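Cation-transporting ATPase, E1-E2 family protein (Streptococcus pneumoniae, PDB 4F2F) binds copper(I) ions through its cupredoxin-fold metal-binding domain, part of CopA, a P-type ATPase that exports Cu(I) and serves copper resistance. Local coordinates at residues Leu80-Phe85 with Ser95-Glu100; Glu57-Leu62 with Ile73-Gln78. All coordinates share one frame; numbering follows the deposited sequence.

Contact 1: Leu80-Phe85 with Ser95-Glu100; sequences LGRHEF and SYTVVE
Ser95, opposite Glu84 in strand 93-99, forms a non-hydrogen-bonded pair in the antiparallel hairpin of strands 81-87 and 93-99 of this cupredoxin fold. Its CB lies over the centre of one face of the Arg82 guanidinium, 3.7 Å from CZ; the arginine reaches there with an extended chain, CG anti to its backbone N (chi1 180°). Ser95 OG is spoken for by His29 ND1. CE2 of Phe85 comes within 3.4 Å of Ser95 N.

Tyr96 faces His83 as a hydrogen-bonded pair, and here the side chains cross obliquely. The His83 CB sits above the tyrosine ring, offset toward its rim, 3.5 Å from the ring centroid, a CH-pi contact. The two rings themselves meet obliquely, planes 37° apart. In the backbone, Tyr96 N binds His83 O at 2.8 Å and His83 N binds Tyr96 O in return. Tyr96 OH and Glu84 O share a water at the edge of the phenol ring.

Thr97 is paired with Arg82, and its CA makes a CA-H...O contact with Gly81 O, 3.2 Å away. Val98 then closes the ladder with two nearly straight bonds: Val98 N to Gly81 O at 2.8 Å, and Gly81 N to Val98 O at 3.0 Å. Its CG2 touches the edge of the His83 imidazole. Beyond, Leu80 CD2 rests against the Val99-Glu100 peptide.

His83 is gripped at both nitrogens, ND1 by the carboxylate of Glu58 and NE2 by Glu79 O. Two acceptors, one of them anionic, would tend to stabilise a doubly protonated, charged imidazole in this buried place.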
ATOM      1  N   LEU A  80     -11.217 -11.227  -0.915  1.00 23.68           N
ATOM      2  CA  LEU A  80     -12.052 -10.080  -0.583  1.00 21.98           C
ATOM      3  C   LEU A  80     -11.855  -9.640   0.863  1.00 20.10           C
ATOM      4  O   LEU A  80     -11.425 -10.428   1.707  1.00 22.23           O
ATOM      5  CB  LEU A  80     -13.525 -10.415  -0.817  1.00 24.32           C
ATOM      6  CG  LEU A  80     -13.934 -10.758  -2.247  1.00 26.35           C
ATOM      7  CD1 LEU A  80     -15.343 -11.333  -2.279  1.00 37.91           C
ATOM      8  CD2 LEU A  80     -13.834  -9.530  -3.137  1.00 25.83           C
ATOM      9  N   GLY A  81     -12.172  -8.379   1.141  1.00 22.32           N
ATOM     10  CA  GLY A  81     -12.153  -7.874   2.500  1.00 22.85           C
ATOM     11  C   GLY A  81     -11.032  -6.900   2.810  1.00 23.88           C
ATOM     12  O   GLY A  81     -10.292  -6.469   1.924  1.00 22.54           O
ATOM     13  N   ARG A  82     -10.919  -6.553   4.088  1.00 21.32           N
ATOM     14  CA  ARG A  82      -9.901  -5.624   4.566  1.00 20.16           C
ATOM     15  C   ARG A  82      -8.629  -6.368   4.960  1.00 20.94           C
ATOM     16  O   ARG A  82      -8.679  -7.357   5.695  1.00 23.76           O
ATOM     17  CB  ARG A  82     -10.437  -4.849   5.770  1.00 23.19           C
ATOM     18  CG  ARG A  82      -9.467  -3.847   6.371  1.00 20.51           C
ATOM     19  CD  ARG A  82      -9.814  -3.590   7.831  1.00 21.70           C
ATOM     20  NE  ARG A  82      -9.107  -2.438   8.382  1.00 21.11           N
ATOM     21  CZ  ARG A  82      -7.888  -2.487   8.910  1.00 23.67           C
ATOM     22  NH1 ARG A  82      -7.224  -3.634   8.952  1.00 22.89           N
ATOM     23  NH2 ARG A  82      -7.330  -1.384   9.392  1.00 25.30           N
ATOM     24  N   HIS A  83      -7.493  -5.882   4.469  1.00 18.78           N
ATOM     25  CA  HIS A  83      -6.193  -6.472   4.764  1.00 20.51           C
ATOM     26  C   HIS A  83      -5.233  -5.381   5.212  1.00 20.07           C
ATOM     27  O   HIS A  83      -5.337  -4.237   4.771  1.00 20.68           O
ATOM     28  CB  HIS A  83      -5.633  -7.170   3.525  1.00 19.09           C
ATOM     29  CG  HIS A  83      -6.598  -8.110   2.874  1.00 22.46           C
ATOM     30  ND1 HIS A  83      -6.883  -9.355   3.387  1.00 22.45           N
ATOM     31  CD2 HIS A  83      -7.345  -7.985   1.753  1.00 21.98           C
ATOM     32  CE1 HIS A  83      -7.768  -9.957   2.613  1.00 22.84           C
ATOM     33  NE2 HIS A  83      -8.063  -9.147   1.613  1.00 20.95           N
ATOM     34  N   GLU A  84      -4.294  -5.730   6.083  1.00 18.54           N
ATOM     35  CA  GLU A  84      -3.364  -4.743   6.613  1.00 17.92           C
ATOM     36  C   GLU A  84      -2.060  -4.686   5.825  1.00 16.82           C
ATOM     37  O   GLU A  84      -1.547  -5.711   5.370  1.00 17.92           O
ATOM     38  CB  GLU A  84      -3.066  -5.026   8.090  1.00 16.46           C
ATOM     39  CG  GLU A  84      -1.961  -4.162   8.695  1.00 17.60           C
ATOM     40  CD  GLU A  84      -1.703  -4.486  10.157  1.00 20.89           C
ATOM     41  OE1 GLU A  84      -0.542  -4.793  10.507  1.00 20.66           O
ATOM     42  OE2 GLU A  84      -2.657  -4.426  10.959  1.00 23.06           O
ATOM     43  N   PHE A  85      -1.550  -3.472   5.646  1.00 17.64           N
ATOM     44  CA  PHE A  85      -0.163  -3.267   5.255  1.00 14.63           C
ATOM     45  C   PHE A  85       0.456  -2.343   6.297  1.00 17.30           C
ATOM     46  O   PHE A  85      -0.257  -1.651   7.019  1.00 15.66           O
ATOM     47  CB  PHE A  85      -0.037  -2.709   3.826  1.00 15.99           C
ATOM     48  CG  PHE A  85      -0.407  -1.251   3.685  1.00 16.54           C
ATOM     49  CD1 PHE A  85       0.495  -0.252   4.022  1.00 16.97           C
ATOM     50  CD2 PHE A  85      -1.637  -0.881   3.162  1.00 16.36           C
ATOM     51  CE1 PHE A  85       0.165   1.084   3.873  1.00 16.71           C
ATOM     52  CE2 PHE A  85      -1.973   0.454   3.011  1.00 17.84           C
ATOM     53  CZ  PHE A  85      -1.069   1.438   3.367  1.00 17.31           C
ATOM     54  N   SER A  95      -4.412   0.033   5.366  1.00 19.04           N
ATOM     55  CA  SER A  95      -5.224  -1.099   4.963  1.00 18.70           C
ATOM     56  C   SER A  95      -5.565  -1.040   3.488  1.00 18.57           C
ATOM     57  O   SER A  95      -5.613   0.034   2.886  1.00 19.65           O
ATOM     58  CB  SER A  95      -6.512  -1.178   5.793  1.00 19.34           C
ATOM     59  OG  SER A  95      -7.446  -0.186   5.412  1.00 21.41           O
ATOM     60  N   TYR A  96      -5.783  -2.210   2.905  1.00 18.16           N
ATOM     61  CA  TYR A  96      -6.338  -2.281   1.567  1.00 17.85           C
ATOM     62  C   TYR A  96      -7.557  -3.187   1.574  1.00 21.11           C
ATOM     63  O   TYR A  96      -7.499  -4.330   2.028  1.00 22.14           O
ATOM     64  CB  TYR A  96      -5.294  -2.724   0.535  1.00 20.61           C
ATOM     65  CG  TYR A  96      -4.663  -4.081   0.769  1.00 17.33           C
ATOM     66  CD1 TYR A  96      -3.617  -4.238   1.669  1.00 19.48           C
ATOM     67  CD2 TYR A  96      -5.086  -5.197   0.059  1.00 20.64           C
ATOM     68  CE1 TYR A  96      -3.027  -5.471   1.867  1.00 18.32           C
ATOM     69  CE2 TYR A  96      -4.504  -6.433   0.251  1.00 18.94           C
ATOM     70  CZ  TYR A  96      -3.475  -6.565   1.156  1.00 19.75           C
ATOM     71  OH  TYR A  96      -2.896  -7.795   1.351  1.00 20.88           O
ATOM     72  N   THR A  97      -8.673  -2.649   1.099  1.00 21.24           N
ATOM     73  CA  THR A  97      -9.918  -3.392   1.063  1.00 22.68           C
ATOM     74  C   THR A  97     -10.166  -3.861  -0.358  1.00 21.37           C
ATOM     75  O   THR A  97     -10.214  -3.054  -1.290  1.00 22.46           O
ATOM     76  CB  THR A  97     -11.093  -2.532   1.554  1.00 21.39           C
ATOM     77  OG1 THR A  97     -10.820  -2.077   2.885  1.00 23.74           O
ATOM     78  CG2 THR A  97     -12.386  -3.338   1.554  1.00 24.14           C
ATOM     79  N   VAL A  98     -10.300  -5.172  -0.520  1.00 21.02           N
ATOM     80  CA  VAL A  98     -10.493  -5.766  -1.833  1.00 21.62           C
ATOM     81  C   VAL A  98     -11.976  -6.015  -2.079  1.00 25.10           C
ATOM     82  O   VAL A  98     -12.621  -6.755  -1.334  1.00 26.38           O
ATOM     83  CB  VAL A  98      -9.709  -7.081  -1.972  1.00 22.39           C
ATOM     84  CG1 VAL A  98      -9.934  -7.694  -3.348  1.00 21.87           C
ATOM     85  CG2 VAL A  98      -8.223  -6.835  -1.734  1.00 21.41           C
ATOM     86  N   VAL A  99     -12.510  -5.385  -3.123  1.00 23.98           N
ATOM     87  CA  VAL A  99     -13.927  -5.506  -3.448  1.00 23.68           C
ATOM     88  C   VAL A  99     -14.137  -6.187  -4.798  1.00 27.86           C
ATOM     89  O   VAL A  99     -13.224  -6.253  -5.622  1.00 26.89           O
ATOM     90  CB  VAL A  99     -14.628  -4.134  -3.454  1.00 23.30           C
ATOM     91  CG1 VAL A  99     -14.445  -3.440  -2.114  1.00 25.76           C
ATOM     92  CG2 VAL A  99     -14.088  -3.270  -4.584  1.00 27.52           C
ATOM     93  N   GLU A 100     -15.349  -6.686  -5.020  1.00 28.78           N
ATOM     94  CA  GLU A 100     -15.648  -7.463  -6.217  1.00 33.96           C
ATOM     95  C   GLU A 100     -16.015  -6.576  -7.399  1.00 37.98           C
ATOM     96  O   GLU A 100     -16.541  -5.476  -7.226  1.00 40.65           O
ATOM     97  CB  GLU A 100     -16.776  -8.454  -5.933  1.00 39.79           C
ATOM     98  CG  GLU A 100     -16.692  -9.733  -6.741  1.00 40.71           C
ATOM     99  CD  GLU A 100     -17.270 -10.918  -5.996  1.00 45.27           C
ATOM    100  OE1 GLU A 100     -18.305 -10.746  -5.318  1.00 36.61           O
ATOM    101  OE2 GLU A 100     -16.683 -12.018  -6.078  1.00 40.74           O
ATOM    102  OXT GLU A 100     -15.794  -6.948  -8.552  1.00 40.97           O
TER
HETATM  103  O   HOH W   1      -1.023  -7.898   3.549  1.00 23.34           O

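Contact 2: Glu57-Leu62 with Ile73-Gln78; sequences EEEGIL and IRFTPQ
Glu59 sets CG anti to its carbonyl carbon and then bends at chi2 (-65°), while Phe75 CG stands between its own backbone N and carbonyl carbon (chi1 65°), and the two side chains meet crossing at about a right angle. The place is the turn joining strands 53-56 and 61-64 of the cupredoxin fold: a short 3-10 piece, 57-59, followed by a G1 beta bulge in which Gly60 and Ile61 both face Phe56. Gly60 N closes the turn on Glu57 O, and Gly60 has the positive phi that such a bulge uses.

Glu59 CG lies over the centre of one face of the Phe75 ring, 3.8 Å from the centroid. Its carboxylate lies over the CD2 side of the ring, stacked nearly parallel to it (planes 12° apart), and CD comes to 3.5 Å from Phe75 CD2. Beside it, Ile61 puts CD1 against Phe75 CD1 and, at 3.8 Å, against Ile73 CG2; the two isoleucines slide past each other in opposite directions. Phe56 and Tyr96 also meet the Phe75 ring.

Two waters carry the polar link from the carboxylate to the chain beyond strand 70-75. One lies 2.7 Å from Glu59 OE2 and accepts from Gln78 N; the other bridges Glu59 OE1 and Thr76 O, 2.9 Å from each.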
ATOM      1  N   GLU A  57       1.983  -8.538   4.683  1.00 17.61           N
ATOM      2  CA  GLU A  57       2.186  -9.869   5.246  1.00 18.41           C
ATOM      3  C   GLU A  57       1.390 -10.953   4.522  1.00 19.99           C
ATOM      4  O   GLU A  57       1.891 -12.054   4.294  1.00 21.75           O
ATOM      5  CB  GLU A  57       1.829  -9.874   6.737  1.00 18.77           C
ATOM      6  CG  GLU A  57       2.243 -11.132   7.487  1.00 23.64           C
ATOM      7  CD  GLU A  57       3.629 -11.022   8.092  1.00 29.50           C
ATOM      8  OE1 GLU A  57       3.811 -10.204   9.021  1.00 29.72           O
ATOM      9  OE2 GLU A  57       4.539 -11.744   7.634  1.00 40.21           O
ATOM     10  N   GLU A  58       0.152 -10.639   4.160  1.00 20.58           N
ATOM     11  CA  GLU A  58      -0.736 -11.636   3.575  1.00 21.90           C
ATOM     12  C   GLU A  58      -0.382 -11.954   2.127  1.00 23.50           C
ATOM     13  O   GLU A  58      -0.881 -12.922   1.559  1.00 29.01           O
ATOM     14  CB  GLU A  58      -2.183 -11.171   3.687  1.00 28.68           C
ATOM     15  CG  GLU A  58      -2.530 -10.679   5.075  1.00 29.75           C
ATOM     16  CD  GLU A  58      -3.922 -10.110   5.161  1.00 37.18           C
ATOM     17  OE1 GLU A  58      -4.847 -10.715   4.580  1.00 34.52           O
ATOM     18  OE2 GLU A  58      -4.091  -9.056   5.809  1.00 38.78           O
ATOM     19  N   GLU A  59       0.481 -11.135   1.535  1.00 19.29           N
ATOM     20  CA  GLU A  59       0.966 -11.376   0.183  1.00 20.33           C
ATOM     21  C   GLU A  59       2.405 -11.880   0.209  1.00 19.60           C
ATOM     22  O   GLU A  59       2.996 -12.143  -0.836  1.00 23.53           O
ATOM     23  CB  GLU A  59       0.858 -10.102  -0.659  1.00 20.52           C
ATOM     24  CG  GLU A  59      -0.569  -9.642  -0.894  1.00 23.69           C
ATOM     25  CD  GLU A  59      -1.368 -10.624  -1.729  1.00 24.16           C
ATOM     26  OE1 GLU A  59      -0.759 -11.351  -2.542  1.00 31.16           O
ATOM     27  OE2 GLU A  59      -2.606 -10.675  -1.573  1.00 32.30           O
ATOM     28  N   GLY A  60       2.961 -12.016   1.410  1.00 22.38           N
ATOM     29  CA  GLY A  60       4.326 -12.481   1.574  1.00 22.79           C
ATOM     30  C   GLY A  60       5.335 -11.466   1.077  1.00 24.98           C
ATOM     31  O   GLY A  60       6.456 -11.815   0.699  1.00 24.22           O
ATOM     32  N   ILE A  61       4.932 -10.201   1.079  1.00 21.04           N
ATOM     33  CA  ILE A  61       5.772  -9.126   0.568  1.00 19.57           C
ATOM     34  C   ILE A  61       6.447  -8.358   1.702  1.00 17.31           C
ATOM     35  O   ILE A  61       5.795  -7.926   2.653  1.00 18.42           O
ATOM     36  CB  ILE A  61       4.964  -8.154  -0.314  1.00 17.81           C
ATOM     37  CG1 ILE A  61       4.513  -8.862  -1.595  1.00 21.87           C
ATOM     38  CG2 ILE A  61       5.783  -6.908  -0.648  1.00 18.13           C
ATOM     39  CD1 ILE A  61       3.573  -8.048  -2.455  1.00 21.09           C
ATOM     40  N   LEU A  62       7.764  -8.219   1.597  1.00 16.54           N
ATOM     41  CA  LEU A  62       8.549  -7.390   2.502  1.00 17.12           C
ATOM     42  C   LEU A  62       9.645  -6.733   1.674  1.00 17.50           C
ATOM     43  O   LEU A  62      10.574  -7.400   1.222  1.00 19.87           O
ATOM     44  CB  LEU A  62       9.152  -8.227   3.630  1.00 19.14           C
ATOM     45  CG  LEU A  62      10.025  -7.462   4.632  1.00 18.43           C
ATOM     46  CD1 LEU A  62       9.241  -6.309   5.235  1.00 20.87           C
ATOM     47  CD2 LEU A  62      10.559  -8.388   5.723  1.00 21.18           C
ATOM     48  N   ILE A  73       4.958  -1.819  -5.250  1.00 16.87           N
ATOM     49  CA  ILE A  73       4.536  -3.105  -4.712  1.00 19.38           C
ATOM     50  C   ILE A  73       3.506  -3.722  -5.651  1.00 19.92           C
ATOM     51  O   ILE A  73       2.452  -3.131  -5.894  1.00 18.19           O
ATOM     52  CB  ILE A  73       3.926  -2.952  -3.307  1.00 17.44           C
ATOM     53  CG1 ILE A  73       4.927  -2.286  -2.360  1.00 20.64           C
ATOM     54  CG2 ILE A  73       3.480  -4.305  -2.771  1.00 21.34           C
ATOM     55  CD1 ILE A  73       6.192  -3.088  -2.129  1.00 21.62           C
ATOM     56  N   ARG A  74       3.812  -4.899  -6.187  1.00 20.16           N
ATOM     57  CA  ARG A  74       2.939  -5.519  -7.180  1.00 23.70           C
ATOM     58  C   ARG A  74       2.349  -6.851  -6.732  1.00 23.05           C
ATOM     59  O   ARG A  74       3.064  -7.753  -6.296  1.00 26.36           O
ATOM     60  CB  ARG A  74       3.676  -5.717  -8.506  1.00 26.40           C
ATOM     61  CG  ARG A  74       4.034  -4.430  -9.220  1.00 31.82           C
ATOM     62  CD  ARG A  74       4.551  -4.728 -10.615  1.00 31.33           C
ATOM     63  NE  ARG A  74       3.614  -5.560 -11.362  1.00 38.10           N
ATOM     64  CZ  ARG A  74       3.924  -6.724 -11.926  1.00 37.85           C
ATOM     65  NH1 ARG A  74       5.160  -7.198 -11.843  1.00 43.88           N
ATOM     66  NH2 ARG A  74       2.998  -7.409 -12.580  1.00 42.42           N
ATOM     67  N   PHE A  75       1.032  -6.958  -6.844  1.00 23.31           N
ATOM     68  CA  PHE A  75       0.339  -8.222  -6.646  1.00 22.20           C
ATOM     69  C   PHE A  75      -1.067  -8.145  -7.225  1.00 21.20           C
ATOM     70  O   PHE A  75      -1.570  -7.060  -7.517  1.00 20.69           O
ATOM     71  CB  PHE A  75       0.325  -8.632  -5.162  1.00 22.72           C
ATOM     72  CG  PHE A  75      -0.451  -7.700  -4.261  1.00 21.82           C
ATOM     73  CD1 PHE A  75       0.167  -6.608  -3.666  1.00 23.68           C
ATOM     74  CD2 PHE A  75      -1.787  -7.939  -3.982  1.00 22.59           C
ATOM     75  CE1 PHE A  75      -0.543  -5.761  -2.827  1.00 22.53           C
ATOM     76  CE2 PHE A  75      -2.501  -7.098  -3.147  1.00 23.90           C
ATOM     77  CZ  PHE A  75      -1.879  -6.008  -2.568  1.00 22.10           C
ATOM     78  N   THR A  76      -1.685  -9.303  -7.420  1.00 22.33           N
ATOM     79  CA  THR A  76      -3.065  -9.355  -7.869  1.00 20.89           C
ATOM     80  C   THR A  76      -3.926  -9.836  -6.711  1.00 24.75           C
ATOM     81  O   THR A  76      -3.880 -11.010  -6.344  1.00 25.51           O
ATOM     82  CB  THR A  76      -3.231 -10.292  -9.081  1.00 23.96           C
ATOM     83  OG1 THR A  76      -2.356  -9.870 -10.135  1.00 24.84           O
ATOM     84  CG2 THR A  76      -4.670 -10.276  -9.585  1.00 25.54           C
ATOM     85  N   PRO A  77      -4.695  -8.916  -6.109  1.00 23.75           N
ATOM     86  CA  PRO A  77      -5.550  -9.246  -4.962  1.00 25.58           C
ATOM     87  C   PRO A  77      -6.604 -10.284  -5.336  1.00 27.43           C
ATOM     88  O   PRO A  77      -7.307 -10.109  -6.328  1.00 26.01           O
ATOM     89  CB  PRO A  77      -6.211  -7.905  -4.615  1.00 28.22           C
ATOM     90  CG  PRO A  77      -6.066  -7.062  -5.845  1.00 25.19           C
ATOM     91  CD  PRO A  77      -4.782  -7.492  -6.475  1.00 25.50           C
ATOM     92  N   GLN A  78      -6.699 -11.352  -4.549  1.00 25.07           N
ATOM     93  CA  GLN A  78      -7.630 -12.439  -4.842  1.00 28.20           C
ATOM     94  C   GLN A  78      -8.633 -12.671  -3.718  1.00 32.18           C
ATOM     95  O   GLN A  78      -9.709 -13.227  -3.945  1.00 34.83           O
ATOM     96  CB  GLN A  78      -6.868 -13.735  -5.131  1.00 30.34           C
ATOM     97  CG  GLN A  78      -5.903 -13.659  -6.307  1.00 35.39           C
ATOM     98  CD  GLN A  78      -6.607 -13.464  -7.638  1.00 35.18           C
ATOM     99  OE1 GLN A  78      -7.817 -13.242  -7.691  1.00 35.36           O
ATOM    100  NE2 GLN A  78      -5.847 -13.551  -8.723  1.00 31.92           N
TER
HETATM  101  O   HOH W   2      -4.026 -12.294  -3.137  1.00 34.05           O
HETATM  102  O   HOH W   3      -1.545 -12.306  -5.111  1.00 36.92           O

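Along the chain contact 2 is complete before contact 1 begins, and their centres are about 11 Å apart in the same mixed sheet. Strand 70-75 of contact 2 leads through residues 76-80 into strand 81-87 of contact 1, which in turn pairs with both 53-56 and 93-99. The two contacts touch directly: Glu58, on the turn of contact 2, links them through His83, Pro77 packs on Val98, and Glu59 CG lies against Tyr96 OH. Together they tie the 57-62 turn to the hairpin of strands 81-87 and 93-99. The end of strand 81-87 and the loop after it supply the copper ligands Cys87, Met89 and Met91, completed by Cys50.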